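Side-chain contacts in putative nudix hydrolase family member (Chromobacterium violaceum, PDB 3F13), which probably acts as a magnesium-dependent hydrolase of the Nudix family, although its substrate is not established: residues Ala19-Glu24 with Arg58-Glu63; Val29-Ser34 with Tyr39-Gly44. All coordinates share one frame; numbering follows the deposited sequence.

Contact 1: Ala19-Glu24 with Arg58-Glu63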
ATOM      1  N   ALA B  19      -8.456  -2.146 -10.679  1.00 26.48           N
ATOM      2  CA  ALA B  19      -7.445  -1.322  -9.972  1.00 25.33           C
ATOM      3  C   ALA B  19      -6.519  -0.728 -11.024  1.00 24.98           C
ATOM      4  O   ALA B  19      -6.232  -1.384 -12.023  1.00 27.40           O
ATOM      5  CB  ALA B  19      -6.616  -2.152  -8.962  1.00 25.67           C
ATOM      6  N   THR B  20      -6.022   0.491 -10.815  1.00 25.45           N
ATOM      7  CA  THR B  20      -5.137   1.084 -11.802  1.00 25.47           C
ATOM      8  C   THR B  20      -3.989   1.699 -11.023  1.00 25.36           C
ATOM      9  O   THR B  20      -4.269   2.306  -9.969  1.00 24.14           O
ATOM     10  CB  THR B  20      -5.889   2.180 -12.574  1.00 26.51           C
ATOM     11  OG1 THR B  20      -6.884   1.542 -13.399  1.00 30.02           O
ATOM     12  CG2 THR B  20      -4.932   3.028 -13.442  1.00 26.29           C
ATOM     13  N   ALA B  21      -2.743   1.515 -11.488  1.00 25.06           N
ATOM     14  CA  ALA B  21      -1.533   2.053 -10.786  1.00 24.84           C
ATOM     15  C   ALA B  21      -0.912   3.224 -11.491  1.00 25.85           C
ATOM     16  O   ALA B  21      -0.728   3.204 -12.718  1.00 24.73           O
ATOM     17  CB  ALA B  21      -0.444   0.968 -10.659  1.00 25.60           C
ATOM     18  N   ILE B  22      -0.538   4.213 -10.703  1.00 24.23           N
ATOM     19  CA  ILE B  22       0.319   5.277 -11.175  1.00 24.61           C
ATOM     20  C   ILE B  22       1.653   5.023 -10.530  1.00 24.58           C
ATOM     21  O   ILE B  22       1.767   5.126  -9.306  1.00 23.45           O
ATOM     22  CB  ILE B  22      -0.157   6.647 -10.697  1.00 25.24           C
ATOM     23  CG1 ILE B  22      -1.450   7.067 -11.420  1.00 27.27           C
ATOM     24  CG2 ILE B  22       0.997   7.670 -10.904  1.00 24.19           C
ATOM     25  CD1 ILE B  22      -2.373   5.969 -11.756  1.00 32.78           C
ATOM     26  N   ILE B  23       2.653   4.632 -11.339  1.00 24.84           N
ATOM     27  CA  ILE B  23       3.991   4.344 -10.847  1.00 25.93           C
ATOM     28  C   ILE B  23       4.977   5.317 -11.471  1.00 27.56           C
ATOM     29  O   ILE B  23       5.215   5.258 -12.680  1.00 28.70           O
ATOM     30  CB  ILE B  23       4.420   2.929 -11.237  1.00 24.19           C
ATOM     31  CG1 ILE B  23       3.533   1.923 -10.525  1.00 25.30           C
ATOM     32  CG2 ILE B  23       5.887   2.671 -10.848  1.00 25.30           C
ATOM     33  CD1 ILE B  23       3.613   0.513 -11.170  1.00 27.95           C
ATOM     34  N   GLU B  24       5.557   6.185 -10.655  1.00 29.63           N
ATOM     35  CA  GLU B  24       6.478   7.191 -11.186  1.00 32.13           C
ATOM     36  C   GLU B  24       7.899   6.622 -11.215  1.00 33.28           C
ATOM     37  O   GLU B  24       8.491   6.297 -10.179  1.00 33.47           O
ATOM     38  CB  GLU B  24       6.406   8.484 -10.362  1.00 32.77           C
ATOM     39  CG  GLU B  24       5.085   9.192 -10.473  1.00 35.38           C
ATOM     40  CD  GLU B  24       5.224  10.685 -10.798  1.00 40.49           C
ATOM     41  OE1 GLU B  24       6.313  11.099 -11.256  1.00 43.97           O
ATOM     42  OE2 GLU B  24       4.247  11.443 -10.598  1.00 42.44           O
ATOM     43  N   ARG B  58      -1.231  -7.871  -7.300  1.00 26.60           N
ATOM     44  CA  ARG B  58      -1.151  -9.054  -8.139  1.00 27.59           C
ATOM     45  C   ARG B  58      -0.907  -8.657  -9.596  1.00 28.40           C
ATOM     46  O   ARG B  58       0.010  -9.152 -10.264  1.00 30.01           O
ATOM     47  CB  ARG B  58      -2.449  -9.850  -8.005  1.00 28.34           C
ATOM     48  CG  ARG B  58      -2.670 -10.946  -9.070  1.00 29.89           C
ATOM     49  CD  ARG B  58      -3.958 -11.739  -8.790  1.00 33.45           C
ATOM     50  NE  ARG B  58      -5.192 -10.937  -8.835  1.00 33.97           N
ATOM     51  CZ  ARG B  58      -5.749 -10.501  -9.960  1.00 35.56           C
ATOM     52  NH1 ARG B  58      -5.172 -10.779 -11.131  1.00 36.98           N
ATOM     53  NH2 ARG B  58      -6.865  -9.770  -9.925  1.00 38.15           N
ATOM     54  N   GLU B  59      -1.708  -7.732 -10.099  1.00 28.50           N
ATOM     55  CA  GLU B  59      -1.630  -7.400 -11.522  1.00 28.93           C
ATOM     56  C   GLU B  59      -0.361  -6.654 -11.926  1.00 29.94           C
ATOM     57  O   GLU B  59       0.196  -6.888 -13.018  1.00 29.53           O
ATOM     58  CB  GLU B  59      -2.895  -6.657 -11.934  1.00 29.00           C
ATOM     59  CG  GLU B  59      -4.127  -7.553 -11.838  1.00 33.89           C
ATOM     60  CD  GLU B  59      -4.627  -8.065 -13.194  1.00 43.66           C
ATOM     61  OE1 GLU B  59      -3.869  -7.968 -14.192  1.00 46.96           O
ATOM     62  OE2 GLU B  59      -5.793  -8.561 -13.252  1.00 48.10           O
ATOM     63  N   ILE B  60       0.088  -5.720 -11.089  1.00 28.13           N
ATOM     64  CA  ILE B  60       1.324  -5.040 -11.402  1.00 29.01           C
ATOM     65  C   ILE B  60       2.450  -6.078 -11.487  1.00 29.67           C
ATOM     66  O   ILE B  60       3.269  -6.027 -12.403  1.00 29.85           O
ATOM     67  CB  ILE B  60       1.676  -3.975 -10.384  1.00 30.03           C
ATOM     68  CG1 ILE B  60       0.675  -2.809 -10.434  1.00 31.37           C
ATOM     69  CG2 ILE B  60       3.126  -3.462 -10.596  1.00 28.31           C
ATOM     70  CD1 ILE B  60       0.080  -2.560 -11.749  1.00 34.70           C
ATOM     71  N   ARG B  61       2.501  -7.004 -10.530  1.00 29.27           N
ATOM     72  CA  ARG B  61       3.539  -8.052 -10.569  1.00 32.01           C
ATOM     73  C   ARG B  61       3.437  -8.836 -11.873  1.00 32.28           C
ATOM     74  O   ARG B  61       4.427  -9.009 -12.585  1.00 33.81           O
ATOM     75  CB  ARG B  61       3.452  -9.001  -9.371  1.00 31.78           C
ATOM     76  CG  ARG B  61       4.758  -9.794  -9.231  1.00 32.88           C
ATOM     77  CD  ARG B  61       4.713 -10.726  -8.064  1.00 32.06           C
ATOM     78  NE  ARG B  61       5.982 -11.437  -7.976  1.00 37.17           N
ATOM     79  CZ  ARG B  61       6.142 -12.598  -7.350  1.00 36.54           C
ATOM     80  NH1 ARG B  61       5.110 -13.179  -6.747  1.00 36.28           N
ATOM     81  NH2 ARG B  61       7.332 -13.168  -7.339  1.00 40.73           N
ATOM     82  N   GLU B  62       2.236  -9.306 -12.200  1.00 34.68           N
ATOM     83  CA  GLU B  62       2.005 -10.064 -13.441  1.00 35.73           C
ATOM     84  C   GLU B  62       2.518  -9.305 -14.664  1.00 36.15           C
ATOM     85  O   GLU B  62       3.251  -9.856 -15.502  1.00 36.28           O
ATOM     86  CB  GLU B  62       0.512 -10.332 -13.616  1.00 36.71           C
ATOM     87  CG  GLU B  62       0.181 -11.636 -14.348  1.00 41.19           C
ATOM     88  CD  GLU B  62       0.118 -11.482 -15.839  1.00 45.41           C
ATOM     89  OE1 GLU B  62       0.371 -10.365 -16.351  1.00 47.65           O
ATOM     90  OE2 GLU B  62      -0.190 -12.491 -16.508  1.00 48.50           O
ATOM     91  N   GLU B  63       2.143  -8.029 -14.764  1.00 35.41           N
ATOM     92  CA  GLU B  63       2.407  -7.240 -15.987  1.00 35.61           C
ATOM     93  C   GLU B  63       3.834  -6.699 -16.127  1.00 35.06           C
ATOM     94  O   GLU B  63       4.347  -6.573 -17.255  1.00 36.38           O
ATOM     95  CB  GLU B  63       1.364  -6.103 -16.125  1.00 34.74           C
ATOM     96  CG  GLU B  63      -0.042  -6.674 -16.150  1.00 38.29           C
ATOM     97  CD  GLU B  63      -1.166  -5.660 -16.053  1.00 44.16           C
ATOM     98  OE1 GLU B  63      -0.897  -4.428 -16.049  1.00 43.43           O
ATOM     99  OE2 GLU B  63      -2.341  -6.117 -15.983  1.00 43.48           O
TER
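Ile60 reaches the strand with both of its branches because chi1 is -67°, which sets CG1 beside the backbone N and CG2 beside the carbonyl carbon; chi2 of -30°, well away from a staggered value, then swings CD1 over Ala21. The methyl CB of Ala21 meets that CD1 of Ile60 at 3.7 Å and lies 3.9 Å from Ile60 CG1, so the short side chain rests against the longer branch. Ile23 extends its own long branch (chi2 163°) and brings CD1 to 4.0 Å from Ile60 CG2, the two isoleucine side chains running antiparallel where they pass. Ile60 thus sits against Ala21 and Ile23, two residues apart in the chain and both directed toward the helix. Leu56, a turn earlier on the helix, also touches Ala21, and Cys89 of the neighbouring strand 82-90 adjoins both Ala21 and Ile23. This is the helix of the Nudix box (residues 44-65) laid on the sheet, as in the Nudix fold. Its polar residues Glu59 and Glu63 turn elsewhere, Glu63 OE1 accepting a hydrogen bond from Gly43 N. With only methyl and methylene groups meeting across it, the buried contact depends on shape and apolar packing, without directional bonds.

Contact 2: Val29-Ser34 with Tyr39-Gly44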
ATOM      1  N   VAL B  29       5.688   8.462 -15.710  1.00 32.14           N
ATOM      2  CA  VAL B  29       4.731   7.441 -15.253  1.00 31.01           C
ATOM      3  C   VAL B  29       4.725   6.224 -16.183  1.00 31.32           C
ATOM      4  O   VAL B  29       4.612   6.347 -17.418  1.00 30.96           O
ATOM      5  CB  VAL B  29       3.306   8.030 -15.181  1.00 31.80           C
ATOM      6  CG1 VAL B  29       2.246   6.903 -14.957  1.00 29.88           C
ATOM      7  CG2 VAL B  29       3.220   9.065 -14.097  1.00 29.65           C
ATOM      8  N   LEU B  30       4.825   5.044 -15.589  1.00 30.31           N
ATOM      9  CA  LEU B  30       4.811   3.786 -16.308  1.00 30.10           C
ATOM     10  C   LEU B  30       3.479   3.488 -17.013  1.00 30.26           C
ATOM     11  O   LEU B  30       2.414   3.598 -16.406  1.00 27.56           O
ATOM     12  CB  LEU B  30       5.112   2.672 -15.308  1.00 29.61           C
ATOM     13  CG  LEU B  30       5.327   1.280 -15.895  1.00 31.44           C
ATOM     14  CD1 LEU B  30       6.478   1.322 -16.894  1.00 35.32           C
ATOM     15  CD2 LEU B  30       5.574   0.284 -14.770  1.00 31.48           C
ATOM     16  N   VAL B  31       3.550   3.159 -18.306  1.00 29.93           N
ATOM     17  CA  VAL B  31       2.388   2.654 -19.049  1.00 30.65           C
ATOM     18  C   VAL B  31       2.806   1.415 -19.812  1.00 31.64           C
ATOM     19  O   VAL B  31       4.004   1.225 -20.095  1.00 31.12           O
ATOM     20  CB  VAL B  31       1.826   3.678 -20.052  1.00 31.24           C
ATOM     21  CG1 VAL B  31       1.270   4.920 -19.317  1.00 31.05           C
ATOM     22  CG2 VAL B  31       2.894   4.095 -21.032  1.00 29.01           C
ATOM     23  N   THR B  32       1.826   0.578 -20.122  1.00 31.92           N
ATOM     24  CA  THR B  32       2.078  -0.713 -20.732  1.00 33.90           C
ATOM     25  C   THR B  32       1.131  -0.921 -21.907  1.00 35.60           C
ATOM     26  O   THR B  32       0.019  -0.387 -21.921  1.00 35.35           O
ATOM     27  CB  THR B  32       1.858  -1.845 -19.728  1.00 34.19           C
ATOM     28  OG1 THR B  32       0.476  -1.917 -19.351  1.00 34.09           O
ATOM     29  CG2 THR B  32       2.707  -1.612 -18.465  1.00 33.29           C
ATOM     30  N   ALA B  33       1.580  -1.710 -22.886  1.00 38.13           N
ATOM     31  CA  ALA B  33       0.770  -2.041 -24.056  1.00 39.99           C
ATOM     32  C   ALA B  33       0.865  -3.538 -24.314  1.00 41.84           C
ATOM     33  O   ALA B  33       1.963  -4.100 -24.324  1.00 42.22           O
ATOM     34  CB  ALA B  33       1.261  -1.287 -25.251  1.00 39.49           C
ATOM     35  N   SER B  34      -0.281  -4.188 -24.495  1.00 44.04           N
ATOM     36  CA  SER B  34      -0.322  -5.602 -24.910  1.00 45.93           C
ATOM     37  C   SER B  34      -0.453  -5.727 -26.427  1.00 46.66           C
ATOM     38  O   SER B  34      -0.161  -6.798 -26.996  1.00 47.83           O
ATOM     39  CB  SER B  34      -1.495  -6.311 -24.272  1.00 46.33           C
ATOM     40  OG  SER B  34      -2.708  -5.704 -24.690  1.00 48.80           O
ATOM     41  N   TYR B  39      -1.126   2.281 -25.393  1.00 37.48           N
ATOM     42  CA  TYR B  39      -0.620   2.235 -24.025  1.00 35.02           C
ATOM     43  C   TYR B  39      -1.710   2.584 -23.018  1.00 33.86           C
ATOM     44  O   TYR B  39      -2.585   3.383 -23.286  1.00 33.50           O
ATOM     45  CB  TYR B  39       0.572   3.184 -23.867  1.00 34.50           C
ATOM     46  CG  TYR B  39       1.874   2.675 -24.483  1.00 35.46           C
ATOM     47  CD1 TYR B  39       2.731   1.840 -23.779  1.00 36.77           C
ATOM     48  CD2 TYR B  39       2.244   3.048 -25.770  1.00 35.16           C
ATOM     49  CE1 TYR B  39       3.921   1.383 -24.334  1.00 36.82           C
ATOM     50  CE2 TYR B  39       3.420   2.596 -26.329  1.00 38.66           C
ATOM     51  CZ  TYR B  39       4.250   1.760 -25.618  1.00 39.29           C
ATOM     52  OH  TYR B  39       5.432   1.309 -26.185  1.00 43.72           O
ATOM     53  N   ASN B  40      -1.616   1.997 -21.832  1.00 32.61           N
ATOM     54  CA  ASN B  40      -2.529   2.289 -20.765  1.00 31.30           C
ATOM     55  C   ASN B  40      -1.794   2.178 -19.446  1.00 30.21           C
ATOM     56  O   ASN B  40      -0.719   1.542 -19.357  1.00 29.22           O
ATOM     57  CB  ASN B  40      -3.671   1.297 -20.771  1.00 32.49           C
ATOM     58  CG  ASN B  40      -4.956   1.881 -20.227  1.00 34.21           C
ATOM     59  OD1 ASN B  40      -4.988   2.962 -19.604  1.00 33.06           O
ATOM     60  ND2 ASN B  40      -6.052   1.148 -20.448  1.00 38.19           N
ATOM     61  N   LEU B  41      -2.357   2.795 -18.418  1.00 28.52           N
ATOM     62  CA  LEU B  41      -1.826   2.567 -17.068  1.00 27.85           C
ATOM     63  C   LEU B  41      -1.973   1.096 -16.653  1.00 27.35           C
ATOM     64  O   LEU B  41      -2.963   0.458 -16.951  1.00 28.85           O
ATOM     65  CB  LEU B  41      -2.588   3.422 -16.090  1.00 27.27           C
ATOM     66  CG  LEU B  41      -2.324   4.910 -16.217  1.00 26.32           C
ATOM     67  CD1 LEU B  41      -3.382   5.532 -15.326  1.00 27.38           C
ATOM     68  CD2 LEU B  41      -0.904   5.364 -15.794  1.00 28.33           C
ATOM     69  N   PRO B  42      -0.979   0.565 -15.941  1.00 27.56           N
ATOM     70  CA  PRO B  42      -1.019  -0.840 -15.517  1.00 26.96           C
ATOM     71  C   PRO B  42      -2.201  -1.126 -14.572  1.00 27.21           C
ATOM     72  O   PRO B  42      -2.653  -0.243 -13.885  1.00 27.33           O
ATOM     73  CB  PRO B  42       0.300  -1.032 -14.764  1.00 27.68           C
ATOM     74  CG  PRO B  42       0.981   0.315 -14.702  1.00 28.54           C
ATOM     75  CD  PRO B  42       0.250   1.274 -15.560  1.00 27.17           C
ATOM     76  N   GLY B  43      -2.685  -2.366 -14.522  1.00 28.05           N
ATOM     77  CA  GLY B  43      -3.780  -2.669 -13.618  1.00 28.64           C
ATOM     78  C   GLY B  43      -4.628  -3.765 -14.207  1.00 29.80           C
ATOM     79  O   GLY B  43      -4.223  -4.381 -15.205  1.00 30.94           O
ATOM     80  N   GLY B  44      -5.795  -4.006 -13.623  1.00 29.07           N
ATOM     81  CA  GLY B  44      -6.686  -5.051 -14.148  1.00 29.89           C
ATOM     82  C   GLY B  44      -7.935  -5.257 -13.320  1.00 29.73           C
ATOM     83  O   GLY B  44      -8.189  -4.546 -12.381  1.00 28.16           O
TER
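Thr32 and Asn40 form a single antiparallel bridge, a hydrogen-bonded pair, where the loop leading into the Nudix box touches strand 28-33 of the Nudix-fold sheet. Thr32 N donates to Asn40 O at 2.8 Å, nearly straight at 170° and in the carbonyl plane, and Asn40 N returns a bond to Thr32 O at 2.9 Å. The pairing goes no further, since the touching parts run 111° apart and the loop turns away toward strand 43-45.

On one side of the bridge, Ala33 CB sits over a face of the Tyr39 ring in a CH-pi contact, 4.0 Å from its centroid and offset toward the rim. Val31 comes across Tyr39 at about a right angle; chi1 of -64° tucks CG2 of Val31 in between its own N and C, from where it reaches Tyr39 CD1 at 3.6 Å. Arg103 and Ala105 of strand 103-107 also touch this tyrosine.

Farther along, Leu41 leaves its backbone pointing away from the strand, yet its CD2 returns to Val29 CG1 at 3.6 Å, adding to a buried apolar patch with Ile22. Asn40 OD1 takes a weak, bent bond from Leu41 N, the next residue along. Beyond it the ring of Pro42 passes beside the strand backbone, its CD 3.3 Å from Leu30 O.

Overall arrangement
From the N terminus, strand 16-25 comes first and pairs antiparallel with strand 28-33, which follows directly in the chain. Contact 2 then closes a short loop, partly unmodelled, by bringing residues 39-44 back against 29-34. Past strand 43-45 the chain enters helix 52-64, and contact 1 closes the longer loop by setting that helix on strand 16-25; contact 2 is nested inside it. Their centres are about 8 Å apart and they meet directly: Ile23 O and Leu30 N probably hydrogen-bond, as do Ala19 N and Gly44 O, while Ile60 packs on Pro42. Together they join three sheet strands, the intervening loop and the Nudix-box helix.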